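Local structure of L-lysine 6-monooxygenase (Pseudomonas syringae pv. tomato, 5CQF) at residues P172-A177 / V346-G351; D257-F262 / R402-S407; D68-V73 / G284-E289. The protein probably hydroxylates the side-chain amine of L-lysine as an FAD- and NADP-dependent monooxygenase of siderophore biosynthesis. One frame throughout, in Å; residues are numbered along the deposited sequence.

Contact 1 (P172-A177 / V346-G351); sequences PRIPQA and VVLGTG
R173 and T350 carry most of this contact, their side chains crossing at about a right angle. R173 CG is anti to the backbone N (chi1 -174°), and the bend at chi3 sets the direction of NE, which donates to the T350 backbone O at 3.2 Å, a moderately bent bond. The guanidinium thus turns its edge to T350, and NH1 lies 3.7 Å from T350 CG2. The T350 hydroxyl sits between the backbone N and the carbonyl carbon (chi1 40°), and OG1 donates to R173 O at 2.6 Å, almost in line with that C=O bond. The third link is backbone only, from R173 N to G351 O at 2.9 Å, and H188 NE2 bonds to the same carbonyl oxygen. P175 and T350 meet tip to tip, CD to CG2. Deeper in, I174 CD1 touches L348 CD1 at 4.2 Å, with F178 packing on L348. The loop before helix 176-179 is thereby pinned to the turn that leaves strand 345-348. That strand lies between 186-188 and 206-210 in a five-stranded parallel sheet, and such a loop at a strand's C-terminal end, near a probable GxGxxA turn, is consistent with a Rossmann-like dinucleotide-binding fold, probably the one for NADP.

Contact 2 (D257-F262 / R402-S407); sequences DHVDYF and RSHGIS
Helix 255-264 presents V259 and F262 to the chain where helix 401-404 ends, V259 CA coming within 5.4 Å of H404 CA and F262 CA within 5.8 Å of G405 CA. The motif is a helix C-terminus that gives way to a glycine of positive phi (79°), with an aromatic ring laid against the last peptide of the helix. In F262, chi1 (-174°) carries CG toward the helix end, where one ring face lies over the H404-G405 link: G405 N stands 3.4 Å above the ring plane, over its centre. G405 CA makes a CH-pi contact 3.6 Å from the F262 centroid. The carbonyl oxygens of R402 and S403 approach the ring edge instead, near its plane. V259 lies alongside H404, both pointing the same way, with CG1 near ND1 and CB of the imidazole residue; H404 ND1 itself is hydrogen-bonded to H263 NE2. R402 points away from helix 255-264 and is salt-bridged to D373. L274 and R270 of helix 267-280 also pack on F262, while Y261 reaches D332 of the second subunit. At the other end of the contact, I406 crosses V259 at about a right angle, its CD1 meeting V259 CG2 at 3.5 Å.

Contact 3 (D68-V73 / G284-E289); sequences DINHHV and GIDPDE
An N-cap is the centre of this contact: D286, between strand 284-285 and helix 287-302, caps the helix and is gripped at the same time by the loop 68-73. D286 CG lies anti to the backbone N (chi1 179°), and its OD1 takes two hydrogen bonds from opposite faces of the carboxylate plane. One is the capping bond from D288 N, 2.9 Å long and well above the plane. The other comes across the contact from N70 ND2, also 2.9 Å; D286 OD1 lies in the N70 amide plane and is met on its own syn side, tilted from the carboxylate plane. The amide and carboxylate planes are turned 61° apart, the side chains crossing at about a right angle, and N70 CB rests close against the same oxygen. ND2 also lies 3.6 Å from P287 CG, and comes near D288 OD2 without bonding to it.

D68 shapes the donor loop. Its OD1 accepts from N70 N at 2.9 Å, closing an Asx turn, and N70 is in turn the centre of an inverse gamma turn. The same D68 OD1 lies 3.7 Å from D286 OD2, two acidic groups close together that may raise the proton affinity of one or both. The nearby donors probably ease this: N70 serves D286, while D68 OD2 is held by Q248 N and N251 ND2. A water accepts from I69 N at 2.9 Å and lies close to D286 OD2, at a distance too short to be trusted.

Q214 OE1, at the start of helix 214-226, is hydrogen-bonded to D286 N, and the Q214 side chain packs on D68 and E289, placing that helix beside the junction. Strand 284-285 pairs in parallel with 245-246. The loop that follows helix 57-64 meets helix 287-302 at its N-terminal end.

Following the chain, 68-73 comes first and meets 284-289, so contact 3 closes a loop of 210 residues joining the segment after helix 57-64 to the start of helix 287-302. Within that span begin both others: 172-177 returns to 346-351 in contact 1, and 257-262 to 402-407 in contact 2. None nests inside another; every pair crosses. Contact 1 ties a loop to the sheet containing strand 345-348, whereas contact 2 binds helix 255-264 to helix 401-404, which follows strand 393-396 of the other five-stranded sheet. The contacts do not touch: their centres lie 21 to 25 Å apart, with nearest atoms about 8 to 10 Å apart.

Contact 1 (P172-A177 / V346-G351)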
loop_
_atom_site.group_PDB
_atom_site.type_symbol
_atom_site.label_atom_id
_atom_site.label_comp_id
_atom_site.label_asym_id
_atom_site.label_seq_id
_atom_site.Cartn_x
_atom_site.Cartn_y
_atom_site.Cartn_z
ATOM N N PRO A 172 -12.721 -26.030 22.148
ATOM C CA PRO A 172 -13.554 -25.828 20.954
ATOM C C PRO A 172 -15.059 -25.854 21.255
ATOM O O PRO A 172 -15.522 -26.724 21.971
ATOM C CB PRO A 172 -13.203 -27.029 20.047
ATOM C CG PRO A 172 -11.944 -27.607 20.576
ATOM C CD PRO A 172 -11.776 -27.153 22.000
ATOM N N ARG A 173 -15.796 -24.904 20.701
ATOM C CA ARG A 173 -17.244 -24.916 20.736
ATOM C C ARG A 173 -17.720 -25.886 19.649
ATOM O O ARG A 173 -17.498 -25.659 18.457
ATOM C CB ARG A 173 -17.779 -23.504 20.472
ATOM C CG ARG A 173 -19.293 -23.334 20.621
ATOM C CD ARG A 173 -19.741 -21.892 20.372
ATOM N NE ARG A 173 -19.972 -21.568 18.955
ATOM C CZ ARG A 173 -21.051 -21.931 18.242
ATOM N NH1 ARG A 173 -21.159 -21.567 16.961
ATOM N NH2 ARG A 173 -22.022 -22.671 18.786
ATOM N N ILE A 174 -18.339 -26.980 20.080
ATOM C CA ILE A 174 -18.977 -27.952 19.194
ATOM C C ILE A 174 -20.467 -27.995 19.519
ATOM O O ILE A 174 -20.863 -28.569 20.544
ATOM C CB ILE A 174 -18.453 -29.387 19.436
ATOM C CG1 ILE A 174 -16.917 -29.463 19.350
ATOM C CG2 ILE A 174 -19.118 -30.353 18.466
ATOM C CD1 ILE A 174 -16.347 -29.145 17.982
ATOM N N PRO A 175 -21.311 -27.410 18.655
ATOM C CA PRO A 175 -22.741 -27.534 18.937
ATOM C C PRO A 175 -23.150 -29.001 19.039
ATOM O O PRO A 175 -22.564 -29.843 18.346
ATOM C CB PRO A 175 -23.406 -26.870 17.729
ATOM C CG PRO A 175 -22.366 -25.974 17.152
ATOM C CD PRO A 175 -21.041 -26.628 17.439
ATOM N N GLN A 176 -24.114 -29.277 19.923
ATOM C CA GLN A 176 -24.707 -30.619 20.118
ATOM C C GLN A 176 -24.971 -31.401 18.817
ATOM O O GLN A 176 -24.651 -32.592 18.738
ATOM C CB GLN A 176 -26.012 -30.497 20.936
ATOM C CG GLN A 176 -26.967 -31.695 20.882
ATOM C CD GLN A 176 -26.419 -32.953 21.551
ATOM O OE1 GLN A 176 -25.539 -33.629 21.012
ATOM N NE2 GLN A 176 -26.955 -33.282 22.728
ATOM N N ALA A 177 -25.542 -30.736 17.811
ATOM C CA ALA A 177 -25.854 -31.382 16.528
ATOM C C ALA A 177 -24.655 -32.114 15.888
ATOM O O ALA A 177 -24.842 -33.044 15.092
ATOM C CB ALA A 177 -26.419 -30.354 15.554
ATOM N N VAL A 346 -16.803 -31.481 6.239
ATOM C CA VAL A 346 -17.272 -30.315 6.921
ATOM C C VAL A 346 -16.190 -29.860 7.880
ATOM O O VAL A 346 -15.533 -30.713 8.510
ATOM C CB VAL A 346 -18.543 -30.649 7.690
ATOM C CG1 VAL A 346 -18.961 -29.509 8.601
ATOM C CG2 VAL A 346 -19.657 -30.978 6.713
ATOM N N VAL A 347 -15.967 -28.529 7.931
ATOM C CA VAL A 347 -15.024 -27.885 8.868
ATOM C C VAL A 347 -15.789 -26.907 9.761
ATOM O O VAL A 347 -16.510 -26.051 9.266
ATOM C CB VAL A 347 -13.923 -27.085 8.153
ATOM C CG1 VAL A 347 -13.067 -26.332 9.150
ATOM C CG2 VAL A 347 -13.020 -27.968 7.329
ATOM N N LEU A 348 -15.634 -27.027 11.074
ATOM C CA LEU A 348 -16.366 -26.180 11.994
ATOM C C LEU A 348 -15.477 -25.068 12.434
ATOM O O LEU A 348 -14.606 -25.274 13.252
ATOM C CB LEU A 348 -16.858 -26.963 13.201
ATOM C CG LEU A 348 -17.664 -28.220 12.878
ATOM C CD1 LEU A 348 -17.969 -28.968 14.160
ATOM C CD2 LEU A 348 -18.956 -27.905 12.159
ATOM N N GLY A 349 -15.692 -23.874 11.888
ATOM C CA GLY A 349 -14.975 -22.687 12.356
ATOM C C GLY A 349 -15.844 -22.002 13.384
ATOM O O GLY A 349 -16.148 -20.828 13.271
ATOM N N THR A 350 -16.246 -22.747 14.394
ATOM C CA THR A 350 -17.200 -22.280 15.370
ATOM C C THR A 350 -16.541 -21.553 16.532
ATOM O O THR A 350 -17.250 -21.028 17.385
ATOM C CB THR A 350 -17.995 -23.465 15.941
ATOM O OG1 THR A 350 -17.119 -24.580 16.153
ATOM C CG2 THR A 350 -19.088 -23.876 14.995
ATOM N N GLY A 351 -15.205 -21.526 16.576
ATOM C CA GLY A 351 -14.488 -20.887 17.674
ATOM C C GLY A 351 -14.404 -21.727 18.945
ATOM O O GLY A 351 -14.557 -22.956 18.905
#

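Contact 2 (D257-F262 / R402-S407)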
loop_
_atom_site.group_PDB
_atom_site.type_symbol
_atom_site.label_atom_id
_atom_site.label_comp_id
_atom_site.label_asym_id
_atom_site.label_seq_id
_atom_site.Cartn_x
_atom_site.Cartn_y
_atom_site.Cartn_z
ATOM N N ASP A 257 -7.504 -0.365 27.352
ATOM C CA ASP A 257 -8.436 0.735 27.627
ATOM C C ASP A 257 -9.893 0.273 27.638
ATOM O O ASP A 257 -10.707 0.805 28.404
ATOM C CB ASP A 257 -8.320 1.832 26.591
ATOM C CG ASP A 257 -7.021 2.608 26.692
ATOM O OD1 ASP A 257 -6.233 2.421 27.658
ATOM O OD2 ASP A 257 -6.814 3.433 25.777
ATOM N N HIS A 258 -10.206 -0.693 26.772
ATOM C CA HIS A 258 -11.544 -1.273 26.689
ATOM C C HIS A 258 -11.773 -2.257 27.838
ATOM O O HIS A 258 -12.858 -2.307 28.385
ATOM C CB HIS A 258 -11.783 -1.886 25.302
ATOM C CG HIS A 258 -11.705 -0.857 24.211
ATOM N ND1 HIS A 258 -12.823 -0.339 23.587
ATOM C CD2 HIS A 258 -10.646 -0.176 23.703
ATOM C CE1 HIS A 258 -12.457 0.606 22.738
ATOM N NE2 HIS A 258 -11.141 0.719 22.784
ATOM N N VAL A 259 -10.742 -3.002 28.224
ATOM C CA VAL A 259 -10.819 -3.840 29.400
ATOM C C VAL A 259 -11.056 -2.914 30.603
ATOM O O VAL A 259 -11.955 -3.224 31.406
ATOM C CB VAL A 259 -9.568 -4.723 29.564
ATOM C CG1 VAL A 259 -9.597 -5.511 30.876
ATOM C CG2 VAL A 259 -9.419 -5.667 28.371
ATOM N N ASP A 260 -10.333 -1.777 30.707
ATOM C CA ASP A 260 -10.566 -0.803 31.843
ATOM C C ASP A 260 -12.021 -0.368 31.895
ATOM O O ASP A 260 -12.664 -0.421 32.936
ATOM C CB ASP A 260 -9.755 0.497 31.734
ATOM C CG ASP A 260 -8.240 0.306 31.964
ATOM O OD1 ASP A 260 -7.798 -0.797 32.322
ATOM O OD2 ASP A 260 -7.479 1.289 31.788
ATOM N N TYR A 261 -12.535 0.105 30.767
ATOM C CA TYR A 261 -13.883 0.618 30.736
ATOM C C TYR A 261 -14.831 -0.481 31.210
ATOM O O TYR A 261 -15.658 -0.216 32.074
ATOM C CB TYR A 261 -14.266 1.129 29.345
ATOM C CG TYR A 261 -15.720 1.550 29.232
ATOM C CD1 TYR A 261 -16.159 2.784 29.728
ATOM C CD2 TYR A 261 -16.648 0.723 28.604
ATOM C CE1 TYR A 261 -17.482 3.174 29.619
ATOM C CE2 TYR A 261 -17.996 1.088 28.494
ATOM C CZ TYR A 261 -18.417 2.308 28.999
ATOM O OH TYR A 261 -19.759 2.636 28.860
ATOM N N PHE A 262 -14.687 -1.708 30.689
ATOM C CA PHE A 262 -15.551 -2.822 31.085
ATOM C C PHE A 262 -15.501 -3.093 32.594
ATOM O O PHE A 262 -16.527 -3.273 33.201
ATOM C CB PHE A 262 -15.212 -4.087 30.326
ATOM C CG PHE A 262 -16.152 -5.209 30.577
ATOM C CD1 PHE A 262 -17.342 -5.296 29.883
ATOM C CD2 PHE A 262 -15.853 -6.180 31.509
ATOM C CE1 PHE A 262 -18.217 -6.337 30.110
ATOM C CE2 PHE A 262 -16.709 -7.231 31.744
ATOM C CZ PHE A 262 -17.887 -7.323 31.032
ATOM N N ARG A 402 -17.032 -12.404 29.248
ATOM C CA ARG A 402 -17.819 -12.396 30.494
ATOM C C ARG A 402 -17.069 -11.658 31.619
ATOM O O ARG A 402 -17.683 -10.981 32.427
ATOM C CB ARG A 402 -18.219 -13.831 30.919
ATOM C CG ARG A 402 -17.026 -14.743 31.267
ATOM C CD ARG A 402 -17.424 -16.142 31.734
ATOM N NE ARG A 402 -18.081 -16.117 33.033
ATOM C CZ ARG A 402 -17.447 -15.952 34.190
ATOM N NH1 ARG A 402 -16.124 -15.813 34.235
ATOM N NH2 ARG A 402 -18.132 -15.940 35.319
ATOM N N SER A 403 -15.746 -11.789 31.673
ATOM C CA SER A 403 -14.953 -11.137 32.718
ATOM C C SER A 403 -14.351 -9.814 32.258
ATOM O O SER A 403 -14.137 -8.925 33.070
ATOM C CB SER A 403 -13.837 -12.068 33.187
ATOM O OG SER A 403 -14.356 -13.202 33.851
ATOM N N HIS A 404 -14.016 -9.685 30.972
ATOM C CA HIS A 404 -13.233 -8.531 30.529
ATOM C C HIS A 404 -13.808 -7.769 29.349
ATOM O O HIS A 404 -13.221 -6.791 28.921
ATOM C CB HIS A 404 -11.802 -8.961 30.221
ATOM C CG HIS A 404 -11.163 -9.727 31.330
ATOM N ND1 HIS A 404 -10.723 -9.126 32.484
ATOM C CD2 HIS A 404 -10.902 -11.047 31.475
ATOM C CE1 HIS A 404 -10.224 -10.038 33.303
ATOM N NE2 HIS A 404 -10.301 -11.214 32.708
ATOM N N GLY A 405 -14.955 -8.194 28.823
ATOM C CA GLY A 405 -15.572 -7.492 27.707
ATOM C C GLY A 405 -14.974 -7.759 26.331
ATOM O O GLY A 405 -15.484 -7.253 25.326
ATOM N N ILE A 406 -13.923 -8.575 26.279
ATOM C CA ILE A 406 -13.261 -8.920 25.021
ATOM C C ILE A 406 -12.998 -10.422 24.895
ATOM O O ILE A 406 -12.619 -11.104 25.849
ATOM C CB ILE A 406 -11.910 -8.209 24.873
ATOM C CG1 ILE A 406 -12.085 -6.695 24.920
ATOM C CG2 ILE A 406 -11.263 -8.579 23.550
ATOM C CD1 ILE A 406 -10.763 -5.960 25.123
ATOM N N SER A 407 -13.178 -10.901 23.677
ATOM C CA SER A 407 -12.938 -12.289 23.300
ATOM C C SER A 407 -11.453 -12.621 23.499
ATOM O O SER A 407 -10.608 -11.732 23.432
ATOM C CB SER A 407 -13.408 -12.475 21.846
ATOM O OG SER A 407 -12.872 -13.634 21.268
#

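Contact 3 (D68-V73 / G284-E289)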
loop_
_atom_site.group_PDB
_atom_site.type_symbol
_atom_site.label_atom_id
_atom_site.label_comp_id
_atom_site.label_asym_id
_atom_site.label_seq_id
_atom_site.Cartn_x
_atom_site.Cartn_y
_atom_site.Cartn_z
ATOM N N ASP A 68 -4.637 -13.040 13.880
ATOM C CA ASP A 68 -4.285 -11.892 13.043
ATOM C C ASP A 68 -2.925 -11.359 13.479
ATOM O O ASP A 68 -2.799 -10.744 14.539
ATOM C CB ASP A 68 -5.371 -10.801 13.140
ATOM C CG ASP A 68 -5.054 -9.566 12.330
ATOM O OD1 ASP A 68 -4.111 -9.621 11.511
ATOM O OD2 ASP A 68 -5.753 -8.522 12.501
ATOM N N ILE A 69 -1.911 -11.628 12.667
ATOM C CA ILE A 69 -0.519 -11.184 12.943
ATOM C C ILE A 69 -0.181 -9.992 12.074
ATOM O O ILE A 69 0.981 -9.663 11.868
ATOM C CB ILE A 69 0.578 -12.312 12.764
ATOM C CG1 ILE A 69 0.439 -13.126 11.467
ATOM C CG2 ILE A 69 0.524 -13.308 13.904
ATOM C CD1 ILE A 69 0.699 -12.370 10.195
ATOM N N ASN A 70 -1.204 -9.324 11.569
ATOM C CA ASN A 70 -0.996 -8.111 10.792
ATOM C C ASN A 70 -0.981 -6.959 11.811
ATOM O O ASN A 70 -1.960 -6.213 11.991
ATOM C CB ASN A 70 -2.072 -7.991 9.718
ATOM C CG ASN A 70 -1.853 -6.824 8.795
ATOM O OD1 ASN A 70 -1.097 -5.925 9.092
ATOM N ND2 ASN A 70 -2.550 -6.819 7.684
ATOM N N HIS A 71 0.138 -6.908 12.538
ATOM C CA HIS A 71 0.412 -5.886 13.528
ATOM C C HIS A 71 1.895 -5.527 13.524
ATOM O O HIS A 71 2.753 -6.204 12.930
ATOM C CB HIS A 71 -0.047 -6.310 14.925
ATOM C CG HIS A 71 0.592 -7.552 15.445
ATOM N ND1 HIS A 71 1.940 -7.639 15.721
ATOM C CD2 HIS A 71 0.060 -8.748 15.789
ATOM C CE1 HIS A 71 2.215 -8.843 16.197
ATOM N NE2 HIS A 71 1.091 -9.534 16.261
ATOM N N HIS A 72 2.188 -4.445 14.221
ATOM C CA HIS A 72 3.518 -3.912 14.228
ATOM C C HIS A 72 4.443 -4.890 14.960
ATOM O O HIS A 72 4.054 -5.592 15.886
ATOM C CB HIS A 72 3.531 -2.516 14.865
ATOM C CG HIS A 72 4.748 -1.768 14.534
ATOM N ND1 HIS A 72 5.870 -1.823 15.321
ATOM C CD2 HIS A 72 5.085 -1.062 13.435
ATOM C CE1 HIS A 72 6.838 -1.148 14.737
ATOM N NE2 HIS A 72 6.389 -0.683 13.588
ATOM N N VAL A 73 5.692 -4.896 14.520
ATOM C CA VAL A 73 6.721 -5.795 15.015
ATOM C C VAL A 73 7.101 -5.547 16.508
ATOM O O VAL A 73 7.539 -6.436 17.158
ATOM C CB VAL A 73 7.889 -5.767 13.988
ATOM C CG1 VAL A 73 8.792 -4.559 14.183
ATOM C CG2 VAL A 73 8.660 -7.055 13.977
ATOM N N GLY A 284 -13.184 -10.129 13.279
ATOM C CA GLY A 284 -12.295 -9.466 12.336
ATOM C C GLY A 284 -11.313 -10.421 11.707
ATOM O O GLY A 284 -10.926 -11.401 12.300
ATOM N N ILE A 285 -10.910 -10.110 10.492
ATOM C CA ILE A 285 -10.000 -10.941 9.731
ATOM C C ILE A 285 -8.853 -10.079 9.217
ATOM O O ILE A 285 -9.091 -8.963 8.733
ATOM C CB ILE A 285 -10.747 -11.587 8.559
ATOM C CG1 ILE A 285 -11.828 -12.532 9.088
ATOM C CG2 ILE A 285 -9.792 -12.358 7.659
ATOM C CD1 ILE A 285 -12.707 -13.092 7.988
ATOM N N ASP A 286 -7.616 -10.568 9.390
ATOM C CA ASP A 286 -6.410 -9.922 8.825
ATOM C C ASP A 286 -6.748 -9.488 7.408
ATOM O O ASP A 286 -7.142 -10.348 6.621
ATOM C CB ASP A 286 -5.263 -10.951 8.802
ATOM C CG ASP A 286 -3.953 -10.410 8.221
ATOM O OD1 ASP A 286 -3.942 -9.317 7.617
ATOM O OD2 ASP A 286 -2.912 -11.113 8.389
ATOM N N PRO A 287 -6.634 -8.166 7.083
ATOM C CA PRO A 287 -6.949 -7.708 5.721
ATOM C C PRO A 287 -6.135 -8.404 4.638
ATOM O O PRO A 287 -6.626 -8.570 3.562
ATOM C CB PRO A 287 -6.670 -6.188 5.747
ATOM C CG PRO A 287 -5.972 -5.910 7.043
ATOM C CD PRO A 287 -6.296 -7.045 7.980
ATOM N N ASP A 288 -4.912 -8.850 4.916
ATOM C CA ASP A 288 -4.146 -9.623 3.898
ATOM C C ASP A 288 -4.704 -11.015 3.684
ATOM O O ASP A 288 -4.581 -11.551 2.586
ATOM C CB ASP A 288 -2.649 -9.718 4.221
ATOM C CG ASP A 288 -1.998 -8.363 4.354
ATOM O OD1 ASP A 288 -2.520 -7.368 3.786
ATOM O OD2 ASP A 288 -0.956 -8.285 5.052
ATOM N N GLU A 289 -5.312 -11.599 4.710
ATOM C CA GLU A 289 -5.976 -12.899 4.551
ATOM C C GLU A 289 -7.220 -12.790 3.659
ATOM O O GLU A 289 -7.392 -13.590 2.733
ATOM C CB GLU A 289 -6.342 -13.504 5.900
ATOM C CG GLU A 289 -5.139 -14.015 6.693
ATOM C CD GLU A 289 -4.415 -15.187 6.020
ATOM O OE1 GLU A 289 -5.080 -16.139 5.503
ATOM O OE2 GLU A 289 -3.164 -15.157 6.021
HETATM O O HOH W 1 -2.826 -12.774 10.180
#